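Local coordinates for probable thioesterase (Thermus thermophilus, PDB 1Z54), which probably hydrolyses fatty acyl-CoA thioesters, as a hot-dog-fold member of the 4-hydroxybenzoyl-CoA thioesterase family, at residues 2-7 and 72-77; 80-85 and 125-130; 87-92 and 103-108. All blocks are in the same frame, centred on the assembly; numbering follows the deposited sequence.

Contact 1 of 3, residues 2-7 and 72-77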
ATOM      1  N   GLU A   2      -0.885  -4.806 -27.297  1.00 45.64           N
ATOM      2  CA  GLU A   2      -0.063  -3.751 -27.878  1.00 41.65           C
ATOM      3  C   GLU A   2       1.260  -3.663 -27.125  1.00 38.09           C
ATOM      4  O   GLU A   2       2.317  -3.932 -27.696  1.00 37.85           O
ATOM      5  CB  GLU A   2      -0.791  -2.407 -27.826  1.00 43.41           C
ATOM      6  CG  GLU A   2      -1.955  -2.288 -28.795  1.00 44.11           C
ATOM      7  CD  GLU A   2      -1.507  -2.184 -30.242  1.00 46.10           C
ATOM      8  OE1 GLU A   2      -0.814  -1.199 -30.579  1.00 47.99           O
ATOM      9  OE2 GLU A   2      -1.846  -3.080 -31.041  1.00 45.83           O
ATOM     10  N   SER A   3       1.210  -3.296 -25.847  1.00 32.90           N
ATOM     11  CA  SER A   3       2.437  -3.201 -25.057  1.00 28.44           C
ATOM     12  C   SER A   3       2.408  -4.210 -23.917  1.00 25.66           C
ATOM     13  O   SER A   3       1.343  -4.579 -23.428  1.00 23.32           O
ATOM     14  CB  SER A   3       2.603  -1.796 -24.476  1.00 28.48           C
ATOM     15  OG  SER A   3       1.753  -1.598 -23.355  1.00 30.82           O
ATOM     16  N   VAL A   4       3.583  -4.658 -23.493  1.00 23.90           N
ATOM     17  CA  VAL A   4       3.674  -5.616 -22.403  1.00 23.43           C
ATOM     18  C   VAL A   4       4.587  -5.093 -21.299  1.00 22.25           C
ATOM     19  O   VAL A   4       5.705  -4.650 -21.556  1.00 22.29           O
ATOM     20  CB  VAL A   4       4.208  -6.974 -22.895  1.00 23.32           C
ATOM     21  CG1 VAL A   4       4.237  -7.969 -21.741  1.00 23.29           C
ATOM     22  CG2 VAL A   4       3.333  -7.493 -24.025  1.00 21.23           C
ATOM     23  N   THR A   5       4.101  -5.150 -20.067  1.00 21.58           N
ATOM     24  CA  THR A   5       4.866  -4.676 -18.925  1.00 19.79           C
ATOM     25  C   THR A   5       5.159  -5.820 -17.974  1.00 20.00           C
ATOM     26  O   THR A   5       4.240  -6.448 -17.451  1.00 19.33           O
ATOM     27  CB  THR A   5       4.085  -3.598 -18.147  1.00 19.14           C
ATOM     28  OG1 THR A   5       3.670  -2.566 -19.049  1.00 19.20           O
ATOM     29  CG2 THR A   5       4.958  -2.993 -17.049  1.00 15.95           C
ATOM     30  N   ARG A   6       6.438  -6.093 -17.749  1.00 19.63           N
ATOM     31  CA  ARG A   6       6.822  -7.159 -16.834  1.00 22.41           C
ATOM     32  C   ARG A   6       6.895  -6.603 -15.408  1.00 21.77           C
ATOM     33  O   ARG A   6       7.488  -5.551 -15.169  1.00 21.85           O
ATOM     34  CB  ARG A   6       8.171  -7.758 -17.245  1.00 25.59           C
ATOM     35  CG  ARG A   6       8.118  -8.532 -18.557  1.00 33.62           C
ATOM     36  CD  ARG A   6       9.476  -9.111 -18.930  1.00 39.68           C
ATOM     37  NE  ARG A   6       9.979 -10.007 -17.893  1.00 47.31           N
ATOM     38  CZ  ARG A   6      11.100 -10.716 -17.991  1.00 50.44           C
ATOM     39  NH1 ARG A   6      11.474 -11.505 -16.990  1.00 52.32           N
ATOM     40  NH2 ARG A   6      11.850 -10.640 -19.089  1.00 51.89           N
ATOM     41  N   ILE A   7       6.281  -7.308 -14.465  1.00 19.89           N
ATOM     42  CA  ILE A   7       6.277  -6.860 -13.077  1.00 17.63           C
ATOM     43  C   ILE A   7       6.653  -7.988 -12.129  1.00 16.13           C
ATOM     44  O   ILE A   7       5.972  -9.013 -12.064  1.00 15.58           O
ATOM     45  CB  ILE A   7       4.882  -6.308 -12.678  1.00 18.04           C
ATOM     46  CG1 ILE A   7       4.573  -5.039 -13.477  1.00 16.28           C
ATOM     47  CG2 ILE A   7       4.835  -6.012 -11.187  1.00 15.78           C
ATOM     48  CD1 ILE A   7       3.209  -4.426 -13.170  1.00 14.72           C
ATOM     49  N   VAL A  72       7.069 -13.493 -11.767  1.00 19.76           N
ATOM     50  CA  VAL A  72       7.097 -12.257 -12.536  1.00 18.91           C
ATOM     51  C   VAL A  72       5.847 -12.315 -13.404  1.00 18.49           C
ATOM     52  O   VAL A  72       5.545 -13.356 -13.985  1.00 18.61           O
ATOM     53  CB  VAL A  72       8.350 -12.175 -13.432  1.00 20.36           C
ATOM     54  CG1 VAL A  72       8.245 -10.984 -14.360  1.00 20.62           C
ATOM     55  CG2 VAL A  72       9.609 -12.048 -12.562  1.00 16.68           C
ATOM     56  N   VAL A  73       5.096 -11.223 -13.472  1.00 17.58           N
ATOM     57  CA  VAL A  73       3.881 -11.215 -14.279  1.00 17.10           C
ATOM     58  C   VAL A  73       4.000 -10.267 -15.449  1.00 19.17           C
ATOM     59  O   VAL A  73       4.742  -9.284 -15.403  1.00 20.01           O
ATOM     60  CB  VAL A  73       2.630 -10.784 -13.470  1.00 15.17           C
ATOM     61  CG1 VAL A  73       2.325 -11.789 -12.395  1.00 14.25           C
ATOM     62  CG2 VAL A  73       2.847  -9.391 -12.886  1.00 15.58           C
ATOM     63  N   GLU A  74       3.256 -10.579 -16.502  1.00 21.42           N
ATOM     64  CA  GLU A  74       3.241  -9.757 -17.698  1.00 22.99           C
ATOM     65  C   GLU A  74       1.866  -9.140 -17.841  1.00 22.00           C
ATOM     66  O   GLU A  74       0.847  -9.834 -17.751  1.00 21.09           O
ATOM     67  CB  GLU A  74       3.573 -10.598 -18.933  1.00 25.74           C
ATOM     68  CG  GLU A  74       5.035 -10.999 -19.012  1.00 31.17           C
ATOM     69  CD  GLU A  74       5.379 -11.717 -20.304  1.00 35.58           C
ATOM     70  OE1 GLU A  74       6.585 -11.895 -20.575  1.00 37.71           O
ATOM     71  OE2 GLU A  74       4.448 -12.109 -21.045  1.00 38.52           O
ATOM     72  N   VAL A  75       1.846  -7.829 -18.037  1.00 20.76           N
ATOM     73  CA  VAL A  75       0.600  -7.109 -18.193  1.00 20.47           C
ATOM     74  C   VAL A  75       0.528  -6.536 -19.591  1.00 21.78           C
ATOM     75  O   VAL A  75       1.338  -5.693 -19.977  1.00 20.46           O
ATOM     76  CB  VAL A  75       0.476  -5.967 -17.184  1.00 20.74           C
ATOM     77  CG1 VAL A  75      -0.893  -5.316 -17.320  1.00 15.69           C
ATOM     78  CG2 VAL A  75       0.684  -6.506 -15.771  1.00 19.67           C
ATOM     79  N   ARG A  76      -0.446  -7.021 -20.347  1.00 22.01           N
ATOM     80  CA  ARG A  76      -0.650  -6.582 -21.715  1.00 23.23           C
ATOM     81  C   ARG A  76      -1.722  -5.509 -21.718  1.00 21.52           C
ATOM     82  O   ARG A  76      -2.825  -5.724 -21.219  1.00 21.15           O
ATOM     83  CB  ARG A  76      -1.083  -7.776 -22.569  1.00 24.90           C
ATOM     84  CG  ARG A  76      -0.044  -8.894 -22.589  1.00 32.72           C
ATOM     85  CD  ARG A  76      -0.628 -10.226 -23.055  1.00 36.99           C
ATOM     86  NE  ARG A  76      -1.194 -10.149 -24.398  1.00 42.99           N
ATOM     87  CZ  ARG A  76      -1.688 -11.196 -25.059  1.00 45.98           C
ATOM     88  NH1 ARG A  76      -2.186 -11.043 -26.281  1.00 46.09           N
ATOM     89  NH2 ARG A  76      -1.681 -12.400 -24.499  1.00 45.81           N
ATOM     90  N   THR A  77      -1.408  -4.346 -22.270  1.00 20.50           N
ATOM     91  CA  THR A  77      -2.398  -3.285 -22.300  1.00 19.86           C
ATOM     92  C   THR A  77      -2.570  -2.634 -23.656  1.00 21.03           C
ATOM     93  O   THR A  77      -1.624  -2.480 -24.431  1.00 20.98           O
ATOM     94  CB  THR A  77      -2.098  -2.180 -21.242  1.00 19.58           C
ATOM     95  OG1 THR A  77      -2.252  -0.886 -21.832  1.00 19.74           O
ATOM     96  CG2 THR A  77      -0.715  -2.320 -20.682  1.00 15.39           C
TER
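Strand 3-7 runs antiparallel to strand 72-77, the short axes 4.5 Å apart at closest approach and their directions 156° apart. Three hydrogen-bonded pairs, Ser3 with Thr77, Thr5 with Val75 and Ile7 with Val73, give six backbone bonds. The longest lies at the start of the ladder, where Ser3 N reaches Thr77 O at 3.3 Å but almost straight; at the other end Ile7 N meets Val73 O at 2.7 Å, nearly along the C=O axis. The non-hydrogen-bonded pairs Val4-Arg76 and Arg6-Glu74 alternate with them, and CA-H...O contacts line the spaces between.

On the face of Ile7, Val73 and Val75, Ile7 CB packs 3.7 Å from Val73 CG2, a methyl set between its own backbone N and carbonyl carbon. Ile7 and Val75 cross obliquely, CD1 of Ile7 lying 4.2 Å from Val75 CG2. Farther along, the Ser3 OG lies 3.7 Å from Thr77 CG2. On the other face Arg6 and Glu74 rise side by side and touch through their CG atoms at 4.0 Å; their charged ends do not meet, Arg6 NE standing 4.7 Å from Glu74 OE1. Val4 spreads its methyls between two neighbours, CG1 against Glu74 CB and CG2 beside Arg76 CG.

Strand 3-8 is an outermost strand of the hot-dog sheet within this chain. The guanidinium of Arg76 has its salt bridge with Glu94 on strand 86-95, which pairs with the far edge of strand 72-82. Helix 24-39 packs on the face of Ser3, Val75 and Thr77 through Ala32 and Phe36, and its Asp35 takes a hydrogen bond with Thr5 OG1.

Contact 2 of 3, residues 80-85 and 125-130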
ATOM      1  N   ALA A  80      -8.438   0.411 -25.763  1.00 24.55           N
ATOM      2  CA  ALA A  80      -9.630  -0.164 -26.378  1.00 25.44           C
ATOM      3  C   ALA A  80     -10.631   0.878 -26.874  1.00 25.18           C
ATOM      4  O   ALA A  80     -11.319   0.665 -27.869  1.00 23.66           O
ATOM      5  CB  ALA A  80     -10.307  -1.123 -25.398  1.00 22.04           C
ATOM      6  N   GLU A  81     -10.710   2.009 -26.183  1.00 25.67           N
ATOM      7  CA  GLU A  81     -11.638   3.060 -26.580  1.00 25.98           C
ATOM      8  C   GLU A  81     -11.000   4.434 -26.418  1.00 26.02           C
ATOM      9  O   GLU A  81     -10.295   4.691 -25.442  1.00 23.41           O
ATOM     10  CB  GLU A  81     -12.928   2.967 -25.747  1.00 28.58           C
ATOM     11  CG  GLU A  81     -13.804   1.758 -26.079  1.00 31.02           C
ATOM     12  CD  GLU A  81     -14.960   1.571 -25.106  1.00 33.17           C
ATOM     13  OE1 GLU A  81     -15.377   2.564 -24.471  1.00 34.27           O
ATOM     14  OE2 GLU A  81     -15.462   0.431 -24.984  1.00 34.76           O
ATOM     15  N   LEU A  82     -11.241   5.313 -27.386  1.00 25.87           N
ATOM     16  CA  LEU A  82     -10.688   6.661 -27.344  1.00 25.43           C
ATOM     17  C   LEU A  82     -11.649   7.683 -27.930  1.00 26.84           C
ATOM     18  O   LEU A  82     -11.978   7.624 -29.116  1.00 27.83           O
ATOM     19  CB  LEU A  82      -9.368   6.721 -28.121  1.00 25.32           C
ATOM     20  CG  LEU A  82      -8.785   8.131 -28.323  1.00 24.15           C
ATOM     21  CD1 LEU A  82      -8.251   8.637 -26.999  1.00 21.91           C
ATOM     22  CD2 LEU A  82      -7.677   8.109 -29.373  1.00 21.25           C
ATOM     23  N   SER A  83     -12.101   8.619 -27.104  1.00 26.60           N
ATOM     24  CA  SER A  83     -12.995   9.669 -27.568  1.00 27.75           C
ATOM     25  C   SER A  83     -12.303  10.993 -27.277  1.00 28.12           C
ATOM     26  O   SER A  83     -11.158  11.010 -26.821  1.00 25.65           O
ATOM     27  CB  SER A  83     -14.336   9.612 -26.834  1.00 30.42           C
ATOM     28  OG  SER A  83     -14.183   9.923 -25.456  1.00 31.22           O
ATOM     29  N   SER A  84     -12.988  12.100 -27.538  1.00 28.09           N
ATOM     30  CA  SER A  84     -12.400  13.409 -27.293  1.00 30.18           C
ATOM     31  C   SER A  84     -12.248  13.721 -25.801  1.00 29.91           C
ATOM     32  O   SER A  84     -11.372  14.490 -25.415  1.00 27.98           O
ATOM     33  CB  SER A  84     -13.237  14.499 -27.972  1.00 32.40           C
ATOM     34  OG  SER A  84     -14.594  14.456 -27.551  1.00 37.92           O
ATOM     35  N   ARG A  85     -13.082  13.108 -24.965  1.00 29.36           N
ATOM     36  CA  ARG A  85     -13.029  13.367 -23.528  1.00 30.14           C
ATOM     37  C   ARG A  85     -12.762  12.145 -22.653  1.00 29.11           C
ATOM     38  O   ARG A  85     -12.681  12.282 -21.435  1.00 29.36           O
ATOM     39  CB  ARG A  85     -14.343  14.005 -23.067  1.00 31.06           C
ATOM     40  CG  ARG A  85     -14.670  15.333 -23.728  1.00 36.12           C
ATOM     41  CD  ARG A  85     -16.168  15.614 -23.660  1.00 39.20           C
ATOM     42  NE  ARG A  85     -16.537  16.874 -24.301  1.00 41.51           N
ATOM     43  CZ  ARG A  85     -16.218  18.076 -23.829  1.00 43.75           C
ATOM     44  NH1 ARG A  85     -15.518  18.186 -22.706  1.00 45.61           N
ATOM     45  NH2 ARG A  85     -16.601  19.169 -24.478  1.00 43.30           N
ATOM     46  N   ALA A 125      -1.559  11.625 -30.853  1.00 22.27           N
ATOM     47  CA  ALA A 125      -0.656  10.509 -30.591  1.00 22.81           C
ATOM     48  C   ALA A 125      -1.398   9.239 -30.155  1.00 23.25           C
ATOM     49  O   ALA A 125      -1.071   8.128 -30.599  1.00 20.09           O
ATOM     50  CB  ALA A 125       0.367  10.911 -29.532  1.00 24.82           C
ATOM     51  N   LEU A 126      -2.395   9.403 -29.290  1.00 22.44           N
ATOM     52  CA  LEU A 126      -3.169   8.268 -28.807  1.00 22.89           C
ATOM     53  C   LEU A 126      -3.981   7.655 -29.946  1.00 23.29           C
ATOM     54  O   LEU A 126      -4.167   6.439 -30.004  1.00 24.34           O
ATOM     55  CB  LEU A 126      -4.108   8.705 -27.671  1.00 21.61           C
ATOM     56  CG  LEU A 126      -3.449   9.150 -26.355  1.00 23.37           C
ATOM     57  CD1 LEU A 126      -4.498   9.671 -25.389  1.00 22.40           C
ATOM     58  CD2 LEU A 126      -2.697   7.975 -25.734  1.00 24.47           C
ATOM     59  N   SER A 127      -4.461   8.499 -30.854  1.00 23.53           N
ATOM     60  CA  SER A 127      -5.264   8.020 -31.978  1.00 25.42           C
ATOM     61  C   SER A 127      -4.538   6.941 -32.766  1.00 26.32           C
ATOM     62  O   SER A 127      -5.148   5.973 -33.215  1.00 27.10           O
ATOM     63  CB  SER A 127      -5.628   9.174 -32.917  1.00 24.98           C
ATOM     64  OG  SER A 127      -6.626  10.008 -32.354  1.00 26.26           O
ATOM     65  N   VAL A 128      -3.231   7.104 -32.927  1.00 25.25           N
ATOM     66  CA  VAL A 128      -2.447   6.131 -33.675  1.00 27.49           C
ATOM     67  C   VAL A 128      -2.542   4.751 -33.033  1.00 28.05           C
ATOM     68  O   VAL A 128      -2.453   3.734 -33.719  1.00 27.42           O
ATOM     69  CB  VAL A 128      -0.954   6.526 -33.734  1.00 27.01           C
ATOM     70  CG1 VAL A 128      -0.205   5.576 -34.658  1.00 28.36           C
ATOM     71  CG2 VAL A 128      -0.807   7.961 -34.210  1.00 27.57           C
ATOM     72  N   LEU A 129      -2.731   4.726 -31.715  1.00 27.79           N
ATOM     73  CA  LEU A 129      -2.809   3.474 -30.967  1.00 27.86           C
ATOM     74  C   LEU A 129      -4.217   2.891 -30.856  1.00 28.76           C
ATOM     75  O   LEU A 129      -4.382   1.733 -30.472  1.00 27.85           O
ATOM     76  CB  LEU A 129      -2.236   3.686 -29.567  1.00 27.69           C
ATOM     77  CG  LEU A 129      -0.808   4.240 -29.510  1.00 28.30           C
ATOM     78  CD1 LEU A 129      -0.476   4.642 -28.078  1.00 28.62           C
ATOM     79  CD2 LEU A 129       0.179   3.203 -30.029  1.00 27.23           C
ATOM     80  N   HIS A 130      -5.223   3.697 -31.185  1.00 29.22           N
ATOM     81  CA  HIS A 130      -6.618   3.267 -31.123  1.00 28.51           C
ATOM     82  C   HIS A 130      -7.139   2.833 -32.490  1.00 28.67           C
ATOM     83  O   HIS A 130      -7.003   3.562 -33.478  1.00 25.71           O
ATOM     84  CB  HIS A 130      -7.503   4.403 -30.592  1.00 28.68           C
ATOM     85  CG  HIS A 130      -8.969   4.085 -30.597  1.00 29.19           C
ATOM     86  ND1 HIS A 130      -9.500   2.999 -29.930  1.00 28.61           N
ATOM     87  CD2 HIS A 130     -10.017   4.721 -31.173  1.00 27.01           C
ATOM     88  CE1 HIS A 130     -10.811   2.984 -30.094  1.00 27.71           C
ATOM     89  NE2 HIS A 130     -11.151   4.018 -30.843  1.00 27.55           N
TER
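Leu82 and His130 carry this contact, with CB and the backbone N of Leu82 over one face of the imidazole. Leu82 CB stands 3.9 Å from the ring centroid and 24° off its normal, a CH-pi contact in which CG and CD2 of the ring are the nearest atoms. Leu82 N lies 3.6 Å from His130 CE1, displaced toward the rim. Both side chains have CG anti to the backbone N (chi1 172° in Leu82, 175° in His130), and both CB atoms point at the opposing segment. At the ring edge, in its plane, Ala80 O approaches His130 CE1 at 3.3 Å.

Beyond CB, Leu82 reaches over helix 120-129. Its CD2 methyl settles on the helix backbone at Ser127, 3.6 Å from Ser127 CA, and also meets Leu126 CB at 4.0 Å; the two leucines cross at about a right angle. Ser127 OG lies beside the same methyl but is hydrogen-bonded to Tyr123 O, one turn earlier. Behind this, Leu126 packs on Leu79 and Leu87, joining the helix to the sheet. An alanine in place of His130 would probably loosen the C-terminal end from strand 72-82, since the flat surface under Leu82 CB and the edge contact with Ala80 O would both be lost.

The strand carries a classic beta bulge here, Ala80 and Glu81 both facing Leu88. The contact is mainly apolar and CH-pi, without a conventional hydrogen bond between the segments, though the in-plane approach of Ala80 O to CE1 probably adds a weak electrostatic attraction.

Contact 3 of 3, residues 87-92 and 103-108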
ATOM      1  N   LEU A  87     -11.021   7.776 -22.306  1.00 25.39           N
ATOM      2  CA  LEU A  87     -10.173   6.682 -22.766  1.00 24.83           C
ATOM      3  C   LEU A  87     -10.526   5.424 -21.982  1.00 24.16           C
ATOM      4  O   LEU A  87     -10.955   5.503 -20.827  1.00 24.14           O
ATOM      5  CB  LEU A  87      -8.694   6.975 -22.511  1.00 24.48           C
ATOM      6  CG  LEU A  87      -8.115   8.383 -22.602  1.00 27.80           C
ATOM      7  CD1 LEU A  87      -8.612   9.239 -21.444  1.00 27.38           C
ATOM      8  CD2 LEU A  87      -6.599   8.277 -22.550  1.00 27.70           C
ATOM      9  N   LEU A  88     -10.329   4.265 -22.605  1.00 21.06           N
ATOM     10  CA  LEU A  88     -10.603   2.991 -21.947  1.00 19.56           C
ATOM     11  C   LEU A  88      -9.491   2.006 -22.259  1.00 17.42           C
ATOM     12  O   LEU A  88      -9.312   1.611 -23.413  1.00 14.97           O
ATOM     13  CB  LEU A  88     -11.944   2.405 -22.417  1.00 22.01           C
ATOM     14  CG  LEU A  88     -12.460   1.102 -21.770  1.00 25.47           C
ATOM     15  CD1 LEU A  88     -11.505  -0.050 -22.030  1.00 26.75           C
ATOM     16  CD2 LEU A  88     -12.638   1.297 -20.280  1.00 24.93           C
ATOM     17  N   PHE A  89      -8.748   1.610 -21.229  1.00 15.12           N
ATOM     18  CA  PHE A  89      -7.674   0.645 -21.396  1.00 14.99           C
ATOM     19  C   PHE A  89      -8.171  -0.723 -20.976  1.00 17.29           C
ATOM     20  O   PHE A  89      -8.981  -0.851 -20.055  1.00 18.37           O
ATOM     21  CB  PHE A  89      -6.452   0.997 -20.534  1.00 17.11           C
ATOM     22  CG  PHE A  89      -5.764   2.261 -20.937  1.00 17.73           C
ATOM     23  CD1 PHE A  89      -6.262   3.493 -20.547  1.00 17.26           C
ATOM     24  CD2 PHE A  89      -4.622   2.219 -21.737  1.00 19.11           C
ATOM     25  CE1 PHE A  89      -5.638   4.670 -20.946  1.00 20.25           C
ATOM     26  CE2 PHE A  89      -3.988   3.386 -22.142  1.00 17.83           C
ATOM     27  CZ  PHE A  89      -4.497   4.616 -21.747  1.00 20.39           C
ATOM     28  N   ARG A  90      -7.683  -1.747 -21.661  1.00 17.91           N
ATOM     29  CA  ARG A  90      -8.039  -3.113 -21.337  1.00 19.31           C
ATOM     30  C   ARG A  90      -6.740  -3.847 -21.072  1.00 18.35           C
ATOM     31  O   ARG A  90      -5.744  -3.619 -21.754  1.00 17.44           O
ATOM     32  CB  ARG A  90      -8.817  -3.759 -22.481  1.00 20.93           C
ATOM     33  CG  ARG A  90     -10.279  -3.370 -22.490  1.00 21.80           C
ATOM     34  CD  ARG A  90     -11.092  -4.365 -23.285  1.00 27.79           C
ATOM     35  NE  ARG A  90     -12.493  -4.361 -22.879  1.00 35.18           N
ATOM     36  CZ  ARG A  90     -12.925  -4.685 -21.662  1.00 37.03           C
ATOM     37  NH1 ARG A  90     -14.222  -4.651 -21.389  1.00 37.60           N
ATOM     38  NH2 ARG A  90     -12.063  -5.044 -20.718  1.00 40.05           N
ATOM     39  N   TYR A  91      -6.742  -4.722 -20.073  1.00 18.00           N
ATOM     40  CA  TYR A  91      -5.522  -5.428 -19.722  1.00 17.23           C
ATOM     41  C   TYR A  91      -5.671  -6.916 -19.500  1.00 16.71           C
ATOM     42  O   TYR A  91      -6.740  -7.406 -19.142  1.00 14.54           O
ATOM     43  CB  TYR A  91      -4.924  -4.857 -18.434  1.00 16.88           C
ATOM     44  CG  TYR A  91      -4.991  -3.363 -18.271  1.00 17.76           C
ATOM     45  CD1 TYR A  91      -6.202  -2.715 -18.005  1.00 18.26           C
ATOM     46  CD2 TYR A  91      -3.827  -2.598 -18.295  1.00 16.32           C
ATOM     47  CE1 TYR A  91      -6.246  -1.335 -17.756  1.00 17.85           C
ATOM     48  CE2 TYR A  91      -3.859  -1.230 -18.049  1.00 17.20           C
ATOM     49  CZ  TYR A  91      -5.067  -0.604 -17.777  1.00 16.47           C
ATOM     50  OH  TYR A  91      -5.080   0.747 -17.514  1.00 13.95           O
ATOM     51  N   ARG A  92      -4.559  -7.619 -19.687  1.00 16.87           N
ATOM     52  CA  ARG A  92      -4.488  -9.051 -19.446  1.00 17.79           C
ATOM     53  C   ARG A  92      -3.238  -9.261 -18.612  1.00 18.51           C
ATOM     54  O   ARG A  92      -2.140  -8.850 -19.004  1.00 17.78           O
ATOM     55  CB  ARG A  92      -4.385  -9.841 -20.755  1.00 19.19           C
ATOM     56  CG  ARG A  92      -5.701  -9.928 -21.515  1.00 20.64           C
ATOM     57  CD  ARG A  92      -5.592 -10.712 -22.820  1.00 22.84           C
ATOM     58  NE  ARG A  92      -5.672 -12.157 -22.628  1.00 24.07           N
ATOM     59  CZ  ARG A  92      -4.642 -12.931 -22.310  1.00 26.18           C
ATOM     60  NH1 ARG A  92      -3.436 -12.403 -22.153  1.00 26.06           N
ATOM     61  NH2 ARG A  92      -4.821 -14.238 -22.144  1.00 26.34           N
ATOM     62  N   GLY A 103      -8.785  -7.079 -16.895  1.00 20.24           N
ATOM     63  CA  GLY A 103      -9.577  -5.944 -16.471  1.00 19.09           C
ATOM     64  C   GLY A 103      -9.508  -4.744 -17.388  1.00 19.05           C
ATOM     65  O   GLY A 103      -9.011  -4.817 -18.525  1.00 14.63           O
ATOM     66  N   PHE A 104     -10.012  -3.627 -16.881  1.00 17.37           N
ATOM     67  CA  PHE A 104     -10.035  -2.400 -17.650  1.00 19.63           C
ATOM     68  C   PHE A 104     -10.121  -1.194 -16.730  1.00 19.21           C
ATOM     69  O   PHE A 104     -10.487  -1.307 -15.561  1.00 20.11           O
ATOM     70  CB  PHE A 104     -11.255  -2.408 -18.583  1.00 19.32           C
ATOM     71  CG  PHE A 104     -12.563  -2.232 -17.859  1.00 20.53           C
ATOM     72  CD1 PHE A 104     -13.066  -0.961 -17.605  1.00 18.78           C
ATOM     73  CD2 PHE A 104     -13.262  -3.338 -17.377  1.00 19.15           C
ATOM     74  CE1 PHE A 104     -14.248  -0.791 -16.874  1.00 21.80           C
ATOM     75  CE2 PHE A 104     -14.444  -3.184 -16.645  1.00 20.18           C
ATOM     76  CZ  PHE A 104     -14.940  -1.907 -16.391  1.00 15.88           C
ATOM     77  N   THR A 105      -9.773  -0.039 -17.271  1.00 18.29           N
ATOM     78  CA  THR A 105      -9.864   1.198 -16.530  1.00 20.57           C
ATOM     79  C   THR A 105     -10.399   2.238 -17.489  1.00 21.54           C
ATOM     80  O   THR A 105      -9.867   2.433 -18.590  1.00 20.75           O
ATOM     81  CB  THR A 105      -8.499   1.676 -15.984  1.00 20.43           C
ATOM     82  OG1 THR A 105      -7.542   1.705 -17.045  1.00 18.52           O
ATOM     83  CG2 THR A 105      -8.012   0.762 -14.865  1.00 17.61           C
ATOM     84  N   ARG A 106     -11.481   2.878 -17.074  1.00 21.52           N
ATOM     85  CA  ARG A 106     -12.113   3.918 -17.859  1.00 24.01           C
ATOM     86  C   ARG A 106     -11.586   5.231 -17.297  1.00 23.58           C
ATOM     87  O   ARG A 106     -11.530   5.411 -16.081  1.00 23.43           O
ATOM     88  CB  ARG A 106     -13.631   3.841 -17.685  1.00 26.41           C
ATOM     89  CG  ARG A 106     -14.423   4.784 -18.555  1.00 29.61           C
ATOM     90  CD  ARG A 106     -15.225   3.992 -19.570  1.00 35.87           C
ATOM     91  NE  ARG A 106     -16.052   2.972 -18.926  1.00 37.78           N
ATOM     92  CZ  ARG A 106     -16.664   1.989 -19.581  1.00 41.26           C
ATOM     93  NH1 ARG A 106     -17.398   1.101 -18.922  1.00 40.24           N
ATOM     94  NH2 ARG A 106     -16.541   1.894 -20.901  1.00 41.10           N
ATOM     95  N   HIS A 107     -11.190   6.144 -18.175  1.00 22.69           N
ATOM     96  CA  HIS A 107     -10.672   7.429 -17.726  1.00 20.02           C
ATOM     97  C   HIS A 107     -11.360   8.609 -18.390  1.00 21.44           C
ATOM     98  O   HIS A 107     -11.903   8.502 -19.488  1.00 20.93           O
ATOM     99  CB  HIS A 107      -9.179   7.561 -18.043  1.00 16.43           C
ATOM    100  CG  HIS A 107      -8.311   6.524 -17.409  1.00 15.93           C
ATOM    101  ND1 HIS A 107      -8.272   5.216 -17.844  1.00 17.95           N
ATOM    102  CD2 HIS A 107      -7.406   6.615 -16.406  1.00 13.28           C
ATOM    103  CE1 HIS A 107      -7.376   4.548 -17.140  1.00 16.19           C
ATOM    104  NE2 HIS A 107      -6.835   5.374 -16.261  1.00 16.43           N
ATOM    105  N   LEU A 108     -11.328   9.741 -17.704  1.00 22.20           N
ATOM    106  CA  LEU A 108     -11.844  10.982 -18.250  1.00 23.37           C
ATOM    107  C   LEU A 108     -10.557  11.789 -18.326  1.00 23.13           C
ATOM    108  O   LEU A 108      -9.522  11.352 -17.809  1.00 19.83           O
ATOM    109  CB  LEU A 108     -12.829  11.662 -17.293  1.00 23.43           C
ATOM    110  CG  LEU A 108     -14.276  11.161 -17.300  1.00 25.46           C
ATOM    111  CD1 LEU A 108     -15.087  12.021 -16.337  1.00 25.57           C
ATOM    112  CD2 LEU A 108     -14.871  11.239 -18.709  1.00 26.43           C
TER
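The ring of Phe89 turns its edge to the face of His107 in an offset edge-to-face pair, the planes 82° apart and the centroids 5.5 Å apart; Phe89 CD1 comes nearest, 3.7 Å from His107 CE1. Tyr91 lies across the opposite strand with Gly103 C, Phe104 CA and Thr105 N in plane at its edge, and its hydroxyl OH hydrogen-bonds Thr105 OG1 at 2.7 Å, though the place of Thr105 OG1 is less sure. On the other face of the sheet Leu88 CD2 touches Phe104 CD1 at 3.5 Å and lies over one face of the Arg106 guanidinium, while the Arg90 chain runs beside Phe104, its NH2 3.5 Å from Phe104 CB.

Between these two faces the backbones of 87-92 and 103-108, paired strands of the hairpin 86-95/98-111 in the hot-dog sheet, form an antiparallel ladder of six bonds, the shortest being His107 N to Leu87 O and Tyr91 N to Gly103 O, both 2.7 Å.

Helix 24-39 packs on the face of Phe89, Tyr91, Thr105 and His107. Arg106 is held by a salt bridge with Glu58. Thr105 OG1, Tyr91 OH and Arg33 form a short polar chain on this otherwise largely aromatic face; Arg33, packed against His107, would probably disfavour a protonated imidazole there.

How the contacts relate
All three contacts reach one antiparallel sheet, ordered 3-8, 72-82, 86-95, 98-111, 52-63. Contact 1 pairs the first two strands and contact 3 the third and fourth; their centres are 14 Å apart, and Arg76 N probably hydrogen-bonds Arg92 O across the seam between strands 72-82 and 86-95. Contact 2 uses the later end of strand 72-82, about 20 Å from contact 1 and 12 Å from contact 3 between centres, and brings in helix 120-129. Contact 1 closes before the others open, while the hairpin of contact 3 falls between the two segments of contact 2. Together they trace the hot-dog arrangement, a sheet wrapped around helix 24-39, with the C-terminal helix fastened at one end.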